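Local coordinates for haloacid dehalogenase-like hydrolase (Salmonella enterica subsp. enterica serovar Typhi, PDB 4EZE), which probably catalyses the magnesium-dependent hydrolysis of O-phosphoserine to serine and phosphate, the last step of serine biosynthesis, at residues F37-L41 with Q93-D97; N153-T157 with I237-N243; L275-E279 with E295-H299. All blocks are in the same frame, centred on the assembly; numbering follows the deposited sequence.

Interaction 1: residues F37-L41 with Q93-D97; sequences FQKKL and QWQFD
The ammonium group of Lys40 sits squarely over the indole of Trp94 in a cation-pi contact: NZ lies 3.2 Å from the centroid of the five-membered ring and 12° off its normal. Further back along the same chain, Lys40 CD stands 3.8 Å from the centroid of the six-membered ring of Trp94, a CH-pi contact on the same face. The lysine therefore lies along the long dimension of the indole, approaching from the helix while the tryptophan reaches out from the other segment. Its extended first three torsions, beginning with CG anti to the backbone N (chi1 -168°), carry the methylenes over the six-membered ring before the amine arrives over the pyrrole. The indole should in turn help to hold the charge at this partly exposed position.

Phe37 and Phe96 form a T-shaped pair, Phe37 turning its edge to the face of Phe96 with CZ above the centre of that ring, centroids 5.1 Å apart and planes at 70°. Apolar packing completes the interface along the rim of the indole: Phe37 CE1 lies 4.0 Å from Trp94 CE3, and Leu41 CB is 4.1 Å from Trp94 CZ3.

This packing joins helix 34-45, which supplies Phe37, Lys40 and Leu41, to the connection between helix 81-93 and strand 97-100, where Gln95 adopts positive phi between Trp94 and Phe96. The N-terminal region has the ferredoxin-like beta-alpha-beta-beta-alpha-beta topology, and the contact lies between its two helices on one side of the sheet. Phe37 also touches Leu70 of strand 67-75, reaching both sheet and turn.

Interaction 2: residues N153-T157 with I237-N243; sequences NASFT and ITLPIMN
Asn153 opens the contact by laying its amide against Ile241 and the start of Asn243. Its ND2 is 3.8 Å from Ile241 CB, while OD1 points to the other neighbour and comes within 3.4 Å of Asn243 CB. The two asparagine amide planes are turned 45° apart and are not hydrogen-bonded to each other. Asn243 directs its own OD1 to the backbone N of Asn246, serving as N-cap of helix 244-258.

One turn on, Phe156 has CG anti to its backbone N (chi1 -180°), which lays the ring beside Ile237. The two side chains lie alongside, pointing opposite ways: Ile237 CG2 meets the ring edge in its plane, and CD1 comes obliquely to 3.8 Å from Phe156 CE2. Ile241 CG2 lies farther off, at 4.5 Å from Phe156 CD2. The phenylalanine also touches Asn224 of strand 220-224, and its side chain is about 8 Å from that of Asp116, the predicted proton donor.

Thr157 divides its two branches between different tasks. Its methyl CG2 stands 3.7 Å from Ile237 CD1 and 4.0 Å from Ile241 CD1, bridging the two isoleucines. Its hydroxyl turns back to its own helix and donates to Asn153 O, with OG1 and that oxygen 2.9 Å apart. The same carbonyl accepts the backbone N of Thr157, so two donors grip it, and the OG1 bond helps to fix the rotation that leaves CG2 facing the isoleucines.

The contact thus joins helix 152-161, in the helical insertion between strands 110-113 and 197-202 that is probably the cap of this HAD phosphatase, to the core-side loop leading to helix 244-258. Its chemistry is chiefly that of apolar surfaces meeting, which implies packing by shape more than by direction-specific bonds.

Interaction 3: residues L275-E279 with E295-H299; sequences LPMLE and EKIHH
Ile297 carries CG1 anti to its carbonyl carbon (chi1 -49°), and chi2 of -74° bends the chain so that CD1 is presented to Leu278 and Glu279. Leu275 has its CG in the corresponding position (chi1 -77°), which brings CD2 alongside the isoleucine.

Ile297 packs against three residues of one helix. Leu275 CD2 lies 3.9 Å from Ile297 CG1, the two side chains side by side but oppositely directed. Leu278 instead meets the isoleucine at about a right angle, its CB 3.8 Å from Ile297 CD1. Glu279 contributes its aliphatic part, with CG 3.9 Å from the same Ile297 CD1. Ile297 thus lies against a helical turn, touching residues at both of its ends.

Lys296 covers the more exposed side. Its methylenes run past the carboxylate of Glu279, whose OE1 approaches Lys296 CD at 3.3 Å, and the bend at the last torsion leaves Lys296 NZ 4.0 Å from Leu275 CD1. The opposite charges do not pair directly, since Glu279 OE1 and Lys296 NZ are 5.2 Å apart; any attraction between them would be longer-range.

Both leucines also touch Val293 of helix 291-296, so this helix and the residues following it cover the same side of helix 275-280. On the inner side, Leu278 touches Ala267 of strand 265-269. The packing belongs to the Rossmann-like core of HAD hydrolases, in which helices connect parallel strands: helix 275-280 links strands 265-269 and 283-287, and helix 291-296 leads to edge strand 299-301. The side chain of Leu278 is about 7 Å from that of Asp114, the predicted nucleophile, so this packing is close to the probable active site.

How the interactions relate
From the N terminus, the chain first returns on itself at interaction 1, which closes a loop of 51 residues and joins helix 34-45 to the connection after helix 81-93 within the N-terminal region built on an antiparallel sheet. Interaction 2 follows, closing 79 residues between helix 152-161 and the approach to helix 244-258. Interaction 3 is the shortest closure, with 15 intervening residues, and ties consecutive helices of the parallel-sheet core. The three closures come in series; none nests in or crosses another. Interactions 1 and 2 lie on opposite sides of the chain's centre, their centres 43 Å apart; interaction 3 is 24 Å and 23 Å from them, centre to centre, and touches neither.

Interaction 1: residues F37-L41 with Q93-D97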
ATOM      1  N   PHE A  37      12.097  23.580  -9.770  1.00 66.82           N
ATOM      2  CA  PHE A  37      11.402  23.108  -8.585  1.00 48.40           C
ATOM      3  C   PHE A  37      12.220  23.412  -7.339  1.00 52.29           C
ATOM      4  O   PHE A  37      11.691  23.748  -6.278  1.00 55.90           O
ATOM      5  CB  PHE A  37      11.131  21.601  -8.703  1.00 47.29           C
ATOM      6  CG  PHE A  37      10.575  20.984  -7.444  1.00 38.62           C
ATOM      7  CD1 PHE A  37       9.233  21.099  -7.137  1.00 41.85           C
ATOM      8  CD2 PHE A  37      11.393  20.273  -6.582  1.00 38.82           C
ATOM      9  CE1 PHE A  37       8.723  20.525  -5.981  1.00 41.81           C
ATOM     10  CE2 PHE A  37      10.888  19.703  -5.418  1.00 47.62           C
ATOM     11  CZ  PHE A  37       9.548  19.829  -5.124  1.00 44.44           C
ATOM     12  N   GLN A  38      13.524  23.271  -7.458  1.00 53.70           N
ATOM     13  CA  GLN A  38      14.370  23.598  -6.346  1.00 64.91           C
ATOM     14  C   GLN A  38      14.229  25.079  -6.025  1.00 63.23           C
ATOM     15  O   GLN A  38      13.990  25.461  -4.879  1.00 58.69           O
ATOM     16  CB  GLN A  38      15.815  23.289  -6.682  1.00 56.54           C
ATOM     17  CG  GLN A  38      16.741  23.588  -5.525  1.00 56.30           C
ATOM     18  CD  GLN A  38      18.162  23.261  -5.871  1.00 78.09           C
ATOM     19  OE1 GLN A  38      18.427  22.310  -6.606  1.00 95.27           O
ATOM     20  NE2 GLN A  38      19.090  24.058  -5.363  1.00 87.25           N
ATOM     21  N   LYS A  39      14.375  25.909  -7.052  1.00 57.97           N
ATOM     22  CA  LYS A  39      14.297  27.355  -6.888  1.00 67.83           C
ATOM     23  C   LYS A  39      12.987  27.709  -6.218  1.00 72.76           C
ATOM     24  O   LYS A  39      12.944  28.342  -5.153  1.00 66.37           O
ATOM     25  CB  LYS A  39      14.391  28.031  -8.254  1.00 65.07           C
ATOM     26  CG  LYS A  39      14.619  29.533  -8.214  1.00 88.35           C
ATOM     27  CD  LYS A  39      15.043  30.055  -9.582  1.00 95.19           C
ATOM     28  CE  LYS A  39      15.027  31.575  -9.637  1.00100.73           C
ATOM     29  NZ  LYS A  39      13.741  32.117  -9.109  1.00 88.75           N
ATOM     30  N   LYS A  40      11.911  27.260  -6.845  1.00 67.80           N
ATOM     31  CA  LYS A  40      10.566  27.538  -6.377  1.00 62.98           C
ATOM     32  C   LYS A  40      10.377  27.117  -4.925  1.00 55.22           C
ATOM     33  O   LYS A  40       9.659  27.765  -4.161  1.00 72.73           O
ATOM     34  CB  LYS A  40       9.582  26.797  -7.275  1.00 70.16           C
ATOM     35  CG  LYS A  40       8.138  27.193  -7.109  1.00 76.91           C
ATOM     36  CD  LYS A  40       7.257  26.253  -7.909  1.00 83.64           C
ATOM     37  CE  LYS A  40       5.876  26.847  -8.089  1.00 68.63           C
ATOM     38  NZ  LYS A  40       4.884  25.763  -7.902  1.00 64.30           N
ATOM     39  N   LEU A  41      11.006  26.014  -4.538  1.00 50.63           N
ATOM     40  CA  LEU A  41      10.740  25.446  -3.209  1.00 60.03           C
ATOM     41  C   LEU A  41      11.601  26.108  -2.137  1.00 70.58           C
ATOM     42  O   LEU A  41      11.222  26.162  -0.963  1.00 53.88           O
ATOM     43  CB  LEU A  41      10.917  23.920  -3.231  1.00 46.67           C
ATOM     44  CG  LEU A  41      11.134  23.025  -1.998  1.00 49.83           C
ATOM     45  CD1 LEU A  41       9.816  22.722  -1.316  1.00 50.20           C
ATOM     46  CD2 LEU A  41      11.811  21.716  -2.421  1.00 44.37           C
ATOM     47  N   GLN A  93      -0.639  20.772  -3.745  1.00 49.00           N
ATOM     48  CA  GLN A  93      -0.955  21.918  -4.590  1.00 50.26           C
ATOM     49  C   GLN A  93      -0.037  21.940  -5.786  1.00 49.50           C
ATOM     50  O   GLN A  93      -0.453  22.267  -6.895  1.00 58.31           O
ATOM     51  CB  GLN A  93      -0.827  23.229  -3.802  1.00 47.11           C
ATOM     52  CG  GLN A  93      -1.992  24.176  -3.979  1.00102.95           C
ATOM     53  CD  GLN A  93      -1.991  25.258  -2.926  1.00121.95           C
ATOM     54  OE1 GLN A  93      -0.932  25.738  -2.519  1.00 88.26           O
ATOM     55  NE2 GLN A  93      -3.178  25.642  -2.470  1.00148.41           N
ATOM     56  N   TRP A  94       1.233  21.607  -5.581  1.00 52.10           N
ATOM     57  CA  TRP A  94       2.124  21.533  -6.737  1.00 40.91           C
ATOM     58  C   TRP A  94       2.219  20.123  -7.300  1.00 48.10           C
ATOM     59  O   TRP A  94       2.951  19.899  -8.267  1.00 44.11           O
ATOM     60  CB  TRP A  94       3.555  21.985  -6.395  1.00 44.39           C
ATOM     61  CG  TRP A  94       3.655  23.296  -5.722  1.00 79.07           C
ATOM     62  CD1 TRP A  94       2.644  24.171  -5.470  1.00 54.82           C
ATOM     63  CD2 TRP A  94       4.856  23.912  -5.240  1.00 59.61           C
ATOM     64  NE1 TRP A  94       3.141  25.288  -4.842  1.00 68.61           N
ATOM     65  CE2 TRP A  94       4.499  25.154  -4.698  1.00 77.41           C
ATOM     66  CE3 TRP A  94       6.199  23.528  -5.215  1.00 46.98           C
ATOM     67  CZ2 TRP A  94       5.434  26.015  -4.133  1.00 74.37           C
ATOM     68  CZ3 TRP A  94       7.127  24.386  -4.658  1.00 63.14           C
ATOM     69  CH2 TRP A  94       6.742  25.612  -4.127  1.00 64.41           C
ATOM     70  N   GLN A  95       1.533  19.174  -6.668  1.00 48.03           N
ATOM     71  CA  GLN A  95       1.551  17.779  -7.111  1.00 55.56           C
ATOM     72  C   GLN A  95       2.941  17.193  -7.204  1.00 57.27           C
ATOM     73  O   GLN A  95       3.421  16.918  -8.289  1.00 40.43           O
ATOM     74  CB  GLN A  95       0.800  17.623  -8.437  1.00 41.50           C
ATOM     75  CG  GLN A  95      -0.701  17.870  -8.218  1.00 43.59           C
ATOM     76  CD  GLN A  95      -1.601  17.604  -9.406  1.00 71.09           C
ATOM     77  OE1 GLN A  95      -1.156  17.440 -10.553  1.00 49.05           O
ATOM     78  NE2 GLN A  95      -2.906  17.581  -9.133  1.00 42.67           N
ATOM     79  N   PHE A  96       3.599  16.994  -6.067  1.00 43.03           N
ATOM     80  CA  PHE A  96       4.805  16.196  -6.096  1.00 39.44           C
ATOM     81  C   PHE A  96       4.696  15.221  -4.958  1.00 40.15           C
ATOM     82  O   PHE A  96       3.882  15.397  -4.044  1.00 54.76           O
ATOM     83  CB  PHE A  96       6.086  17.056  -5.979  1.00 41.84           C
ATOM     84  CG  PHE A  96       6.130  17.885  -4.746  1.00 40.09           C
ATOM     85  CD1 PHE A  96       6.586  17.345  -3.546  1.00 30.70           C
ATOM     86  CD2 PHE A  96       5.660  19.190  -4.760  1.00 50.36           C
ATOM     87  CE1 PHE A  96       6.596  18.103  -2.374  1.00 46.86           C
ATOM     88  CE2 PHE A  96       5.681  19.956  -3.609  1.00 35.72           C
ATOM     89  CZ  PHE A  96       6.149  19.416  -2.414  1.00 35.69           C
ATOM     90  N   ASP A  97       5.502  14.170  -5.024  1.00 36.78           N
ATOM     91  CA  ASP A  97       5.592  13.240  -3.921  1.00 33.52           C
ATOM     92  C   ASP A  97       6.873  13.533  -3.184  1.00 33.67           C
ATOM     93  O   ASP A  97       7.817  14.113  -3.747  1.00 39.74           O
ATOM     94  CB  ASP A  97       5.609  11.796  -4.439  1.00 38.65           C
ATOM     95  CG  ASP A  97       4.221  11.279  -4.746  1.00 47.33           C
ATOM     96  OD1 ASP A  97       3.371  11.374  -3.830  1.00 38.17           O
ATOM     97  OD2 ASP A  97       3.986  10.789  -5.887  1.00 36.89           O
TER

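Interaction 2: residues N153-T157 with I237-N243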
ATOM      1  N   ASN A 153     -17.622  -7.001   8.599  1.00 53.23           N
ATOM      2  CA  ASN A 153     -17.630  -8.442   8.451  1.00 66.26           C
ATOM      3  C   ASN A 153     -18.914  -8.866   7.762  1.00 63.99           C
ATOM      4  O   ASN A 153     -18.909  -9.718   6.885  1.00 58.24           O
ATOM      5  CB  ASN A 153     -17.508  -9.133   9.805  1.00 48.54           C
ATOM      6  CG  ASN A 153     -16.095  -9.137  10.332  1.00 47.59           C
ATOM      7  OD1 ASN A 153     -15.280  -8.319   9.948  1.00 44.71           O
ATOM      8  ND2 ASN A 153     -15.805 -10.064  11.222  1.00 47.80           N
ATOM      9  N   ALA A 154     -20.014  -8.242   8.162  1.00 62.05           N
ATOM     10  CA  ALA A 154     -21.323  -8.539   7.593  1.00 61.90           C
ATOM     11  C   ALA A 154     -21.385  -8.006   6.153  1.00 41.16           C
ATOM     12  O   ALA A 154     -22.046  -8.588   5.287  1.00 65.17           O
ATOM     13  CB  ALA A 154     -22.431  -7.956   8.468  1.00 54.53           C
ATOM     14  N   SER A 155     -20.649  -6.931   5.886  1.00 43.79           N
ATOM     15  CA  SER A 155     -20.455  -6.488   4.509  1.00 41.26           C
ATOM     16  C   SER A 155     -19.779  -7.595   3.717  1.00 70.31           C
ATOM     17  O   SER A 155     -20.244  -7.991   2.641  1.00 54.09           O
ATOM     18  CB  SER A 155     -19.582  -5.242   4.466  1.00 47.76           C
ATOM     19  OG  SER A 155     -19.035  -5.050   3.172  1.00 61.12           O
ATOM     20  N   PHE A 156     -18.674  -8.101   4.253  1.00 51.49           N
ATOM     21  CA  PHE A 156     -17.956  -9.171   3.571  1.00 61.92           C
ATOM     22  C   PHE A 156     -18.832 -10.428   3.406  1.00 52.47           C
ATOM     23  O   PHE A 156     -18.913 -11.011   2.324  1.00 48.84           O
ATOM     24  CB  PHE A 156     -16.637  -9.510   4.297  1.00 64.36           C
ATOM     25  CG  PHE A 156     -15.861 -10.601   3.623  1.00 51.10           C
ATOM     26  CD1 PHE A 156     -15.063 -10.321   2.527  1.00 46.07           C
ATOM     27  CD2 PHE A 156     -15.973 -11.920   4.046  1.00 47.59           C
ATOM     28  CE1 PHE A 156     -14.381 -11.335   1.870  1.00 52.98           C
ATOM     29  CE2 PHE A 156     -15.284 -12.940   3.398  1.00 50.80           C
ATOM     30  CZ  PHE A 156     -14.484 -12.646   2.303  1.00 37.28           C
ATOM     31  N   THR A 157     -19.499 -10.853   4.471  1.00 48.03           N
ATOM     32  CA  THR A 157     -20.275 -12.090   4.380  1.00 45.82           C
ATOM     33  C   THR A 157     -21.398 -11.928   3.359  1.00 59.72           C
ATOM     34  O   THR A 157     -21.613 -12.793   2.499  1.00 51.31           O
ATOM     35  CB  THR A 157     -20.861 -12.515   5.752  1.00 53.66           C
ATOM     36  OG1 THR A 157     -21.308 -11.356   6.456  1.00 75.68           O
ATOM     37  CG2 THR A 157     -19.808 -13.189   6.609  1.00 49.05           C
ATOM     38  N   ILE A 237     -17.096 -19.597   4.731  1.00 51.51           N
ATOM     39  CA  ILE A 237     -16.047 -18.646   4.999  1.00 40.40           C
ATOM     40  C   ILE A 237     -15.275 -19.093   6.256  1.00 64.34           C
ATOM     41  O   ILE A 237     -15.870 -19.316   7.303  1.00 48.86           O
ATOM     42  CB  ILE A 237     -16.641 -17.237   5.228  1.00 45.53           C
ATOM     43  CG1 ILE A 237     -17.424 -16.764   4.002  1.00 50.85           C
ATOM     44  CG2 ILE A 237     -15.542 -16.215   5.506  1.00 42.77           C
ATOM     45  CD1 ILE A 237     -18.019 -15.390   4.189  1.00 60.16           C
ATOM     46  N   THR A 238     -13.958 -19.243   6.156  1.00 51.12           N
ATOM     47  CA  THR A 238     -13.135 -19.566   7.347  1.00 50.31           C
ATOM     48  C   THR A 238     -13.245 -18.500   8.449  1.00 46.67           C
ATOM     49  O   THR A 238     -12.970 -17.328   8.189  1.00 53.77           O
ATOM     50  CB  THR A 238     -11.666 -19.634   6.941  1.00 40.03           C
ATOM     51  OG1 THR A 238     -11.493 -20.705   6.013  1.00 50.25           O
ATOM     52  CG2 THR A 238     -10.733 -19.838   8.178  1.00 43.07           C
ATOM     53  N   LEU A 239     -13.635 -18.890   9.668  1.00 34.44           N
ATOM     54  CA  LEU A 239     -13.656 -17.939  10.813  1.00 38.20           C
ATOM     55  C   LEU A 239     -12.453 -18.137  11.731  1.00 58.10           C
ATOM     56  O   LEU A 239     -11.976 -19.260  11.881  1.00 47.29           O
ATOM     57  CB  LEU A 239     -14.915 -18.135  11.655  1.00 33.61           C
ATOM     58  CG  LEU A 239     -16.203 -18.255  10.856  1.00 60.49           C
ATOM     59  CD1 LEU A 239     -17.334 -18.467  11.845  1.00 37.37           C
ATOM     60  CD2 LEU A 239     -16.413 -17.022   9.960  1.00 46.00           C
ATOM     61  N   PRO A 240     -11.969 -17.057  12.372  1.00 52.67           N
ATOM     62  CA  PRO A 240     -12.475 -15.684  12.368  1.00 62.07           C
ATOM     63  C   PRO A 240     -12.115 -14.959  11.064  1.00 50.04           C
ATOM     64  O   PRO A 240     -11.106 -15.283  10.433  1.00 44.63           O
ATOM     65  CB  PRO A 240     -11.722 -15.045  13.535  1.00 47.88           C
ATOM     66  CG  PRO A 240     -10.362 -15.734  13.497  1.00 35.13           C
ATOM     67  CD  PRO A 240     -10.627 -17.142  12.991  1.00 46.52           C
ATOM     68  N   ILE A 241     -12.939 -13.990  10.668  1.00 49.58           N
ATOM     69  CA  ILE A 241     -12.777 -13.317   9.381  1.00 37.94           C
ATOM     70  C   ILE A 241     -11.614 -12.350   9.461  1.00 44.98           C
ATOM     71  O   ILE A 241     -11.380 -11.769  10.514  1.00 49.07           O
ATOM     72  CB  ILE A 241     -14.081 -12.591   8.980  1.00 45.62           C
ATOM     73  CG1 ILE A 241     -15.092 -13.604   8.432  1.00 47.49           C
ATOM     74  CG2 ILE A 241     -13.827 -11.490   7.962  1.00 38.26           C
ATOM     75  CD1 ILE A 241     -16.520 -13.281   8.800  1.00 42.57           C
ATOM     76  N   MET A 242     -10.897 -12.181   8.349  1.00 48.45           N
ATOM     77  CA  MET A 242      -9.750 -11.284   8.284  1.00 43.83           C
ATOM     78  C   MET A 242     -10.219  -9.838   8.192  1.00 57.91           C
ATOM     79  O   MET A 242     -10.282  -9.273   7.111  1.00 56.87           O
ATOM     80  CB  MET A 242      -8.893 -11.619   7.059  1.00 38.63           C
ATOM     81  CG  MET A 242      -7.626 -10.775   6.914  1.00 56.08           C
ATOM     82  SD  MET A 242      -6.241 -11.285   7.983  1.00 50.32           S
ATOM     83  CE  MET A 242      -5.426 -12.496   6.928  1.00 37.10           C
ATOM     84  N   ASN A 243     -10.567  -9.246   9.322  1.00 54.96           N
ATOM     85  CA  ASN A 243     -10.937  -7.834   9.347  1.00 42.96           C
ATOM     86  C   ASN A 243      -9.694  -6.999   9.575  1.00 55.68           C
ATOM     87  O   ASN A 243      -8.574  -7.498   9.403  1.00 43.05           O
ATOM     88  CB  ASN A 243     -11.974  -7.550  10.447  1.00 44.09           C
ATOM     89  CG  ASN A 243     -11.494  -7.957  11.825  1.00 55.54           C
ATOM     90  OD1 ASN A 243     -10.306  -8.233  12.040  1.00 55.42           O
ATOM     91  ND2 ASN A 243     -12.418  -7.989  12.773  1.00 52.63           N
TER

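Interaction 3: residues L275-E279 with E295-H299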
ATOM      1  N   LEU A 275      -5.661   0.876   8.197  1.00 47.55           N
ATOM      2  CA  LEU A 275      -5.038   1.739   9.228  1.00 53.47           C
ATOM      3  C   LEU A 275      -4.291   1.010  10.373  1.00 37.30           C
ATOM      4  O   LEU A 275      -3.147   1.367  10.699  1.00 49.47           O
ATOM      5  CB  LEU A 275      -6.036   2.741   9.796  1.00 44.22           C
ATOM      6  CG  LEU A 275      -6.322   3.940   8.881  1.00 60.46           C
ATOM      7  CD1 LEU A 275      -7.476   4.756   9.439  1.00 50.47           C
ATOM      8  CD2 LEU A 275      -5.103   4.832   8.737  1.00 47.59           C
ATOM      9  N   PRO A 276      -4.931   0.008  11.008  1.00 36.89           N
ATOM     10  CA  PRO A 276      -4.254  -0.670  12.118  1.00 58.24           C
ATOM     11  C   PRO A 276      -2.933  -1.262  11.668  1.00 55.39           C
ATOM     12  O   PRO A 276      -1.904  -1.071  12.319  1.00 57.08           O
ATOM     13  CB  PRO A 276      -5.237  -1.767  12.487  1.00 49.20           C
ATOM     14  CG  PRO A 276      -6.557  -1.148  12.191  1.00 42.50           C
ATOM     15  CD  PRO A 276      -6.352  -0.368  10.927  1.00 47.09           C
ATOM     16  N   MET A 277      -2.969  -1.946  10.531  1.00 45.09           N
ATOM     17  CA  MET A 277      -1.774  -2.509   9.929  1.00 43.71           C
ATOM     18  C   MET A 277      -0.738  -1.453   9.538  1.00 45.45           C
ATOM     19  O   MET A 277       0.457  -1.649   9.731  1.00 51.32           O
ATOM     20  CB  MET A 277      -2.157  -3.341   8.711  1.00 39.57           C
ATOM     21  CG  MET A 277      -0.996  -4.011   8.028  1.00 53.30           C
ATOM     22  SD  MET A 277      -1.540  -5.126   6.721  1.00 48.16           S
ATOM     23  CE  MET A 277      -1.831  -3.961   5.388  1.00 53.87           C
ATOM     24  N   LEU A 278      -1.170  -0.336   8.977  1.00 40.21           N
ATOM     25  CA  LEU A 278      -0.193   0.686   8.582  1.00 34.33           C
ATOM     26  C   LEU A 278       0.351   1.451   9.787  1.00 50.68           C
ATOM     27  O   LEU A 278       1.515   1.894   9.793  1.00 50.64           O
ATOM     28  CB  LEU A 278      -0.802   1.685   7.598  1.00 43.38           C
ATOM     29  CG  LEU A 278      -1.405   1.177   6.297  1.00 56.62           C
ATOM     30  CD1 LEU A 278      -1.991   2.369   5.569  1.00 43.07           C
ATOM     31  CD2 LEU A 278      -0.345   0.529   5.434  1.00 54.54           C
ATOM     32  N   GLU A 279      -0.494   1.638  10.793  1.00 46.71           N
ATOM     33  CA  GLU A 279      -0.059   2.356  11.983  1.00 59.79           C
ATOM     34  C   GLU A 279       0.914   1.507  12.766  1.00 53.93           C
ATOM     35  O   GLU A 279       1.852   2.023  13.367  1.00 52.48           O
ATOM     36  CB  GLU A 279      -1.234   2.763  12.852  1.00 58.38           C
ATOM     37  CG  GLU A 279      -1.913   4.031  12.354  1.00 59.76           C
ATOM     38  CD  GLU A 279      -3.242   4.286  13.043  1.00 63.49           C
ATOM     39  OE1 GLU A 279      -3.529   5.460  13.352  1.00 99.44           O
ATOM     40  OE2 GLU A 279      -4.002   3.318  13.276  1.00 86.76           O
ATOM     41  N   GLU A 295      -4.702  11.198   6.250  1.00 52.35           N
ATOM     42  CA  GLU A 295      -4.569  12.078   7.407  1.00 48.28           C
ATOM     43  C   GLU A 295      -3.825  11.464   8.574  1.00 48.66           C
ATOM     44  O   GLU A 295      -3.157  12.173   9.323  1.00 50.41           O
ATOM     45  CB  GLU A 295      -5.922  12.605   7.873  1.00 65.05           C
ATOM     46  CG  GLU A 295      -6.481  13.702   6.984  1.00105.63           C
ATOM     47  CD  GLU A 295      -7.595  14.473   7.663  1.00148.98           C
ATOM     48  OE1 GLU A 295      -7.479  14.720   8.883  1.00152.78           O
ATOM     49  OE2 GLU A 295      -8.580  14.829   6.980  1.00 89.78           O
ATOM     50  N   LYS A 296      -3.925  10.155   8.755  1.00 53.91           N
ATOM     51  CA  LYS A 296      -3.123   9.539   9.808  1.00 47.72           C
ATOM     52  C   LYS A 296      -1.756   9.070   9.318  1.00 50.80           C
ATOM     53  O   LYS A 296      -0.811   9.005  10.101  1.00 59.12           O
ATOM     54  CB  LYS A 296      -3.877   8.392  10.478  1.00 75.11           C
ATOM     55  CG  LYS A 296      -5.122   8.842  11.221  1.00 93.27           C
ATOM     56  CD  LYS A 296      -5.465   7.895  12.359  1.00114.27           C
ATOM     57  CE  LYS A 296      -6.870   8.150  12.880  1.00119.14           C
ATOM     58  NZ  LYS A 296      -7.896   7.878  11.833  1.00 76.31           N
ATOM     59  N   ILE A 297      -1.633   8.749   8.029  1.00 56.56           N
ATOM     60  CA  ILE A 297      -0.376   8.177   7.538  1.00 52.01           C
ATOM     61  C   ILE A 297       0.402   9.128   6.652  1.00 46.42           C
ATOM     62  O   ILE A 297      -0.071   9.532   5.594  1.00 47.46           O
ATOM     63  CB  ILE A 297      -0.587   6.856   6.792  1.00 45.99           C
ATOM     64  CG1 ILE A 297      -1.471   5.914   7.625  1.00 46.44           C
ATOM     65  CG2 ILE A 297       0.767   6.257   6.437  1.00 43.19           C
ATOM     66  CD1 ILE A 297      -0.793   5.286   8.835  1.00 43.07           C
ATOM     67  N   HIS A 298       1.621   9.432   7.078  1.00 41.64           N
ATOM     68  CA  HIS A 298       2.394  10.548   6.557  1.00 48.52           C
ATOM     69  C   HIS A 298       3.418  10.199   5.486  1.00 47.32           C
ATOM     70  O   HIS A 298       3.932  11.089   4.787  1.00 47.38           O
ATOM     71  CB  HIS A 298       3.045  11.275   7.728  1.00 50.59           C
ATOM     72  CG  HIS A 298       2.051  11.832   8.693  1.00 63.89           C
ATOM     73  ND1 HIS A 298       2.411  12.590   9.786  1.00 79.86           N
ATOM     74  CD2 HIS A 298       0.698  11.765   8.708  1.00 67.33           C
ATOM     75  CE1 HIS A 298       1.324  12.945  10.447  1.00 71.59           C
ATOM     76  NE2 HIS A 298       0.272  12.456   9.815  1.00 68.74           N
ATOM     77  N   HIS A 299       3.705   8.910   5.339  1.00 35.94           N
ATOM     78  CA  HIS A 299       4.403   8.446   4.130  1.00 38.40           C
ATOM     79  C   HIS A 299       3.329   8.156   3.078  1.00 41.32           C
ATOM     80  O   HIS A 299       2.397   7.402   3.345  1.00 42.09           O
ATOM     81  CB  HIS A 299       5.168   7.162   4.418  1.00 37.05           C
ATOM     82  CG  HIS A 299       6.348   7.339   5.322  1.00 51.03           C
ATOM     83  ND1 HIS A 299       7.358   8.243   5.057  1.00 55.39           N
ATOM     84  CD2 HIS A 299       6.720   6.679   6.447  1.00 47.69           C
ATOM     85  CE1 HIS A 299       8.291   8.146   5.991  1.00 43.28           C
ATOM     86  NE2 HIS A 299       7.927   7.208   6.850  1.00 45.50           N
TER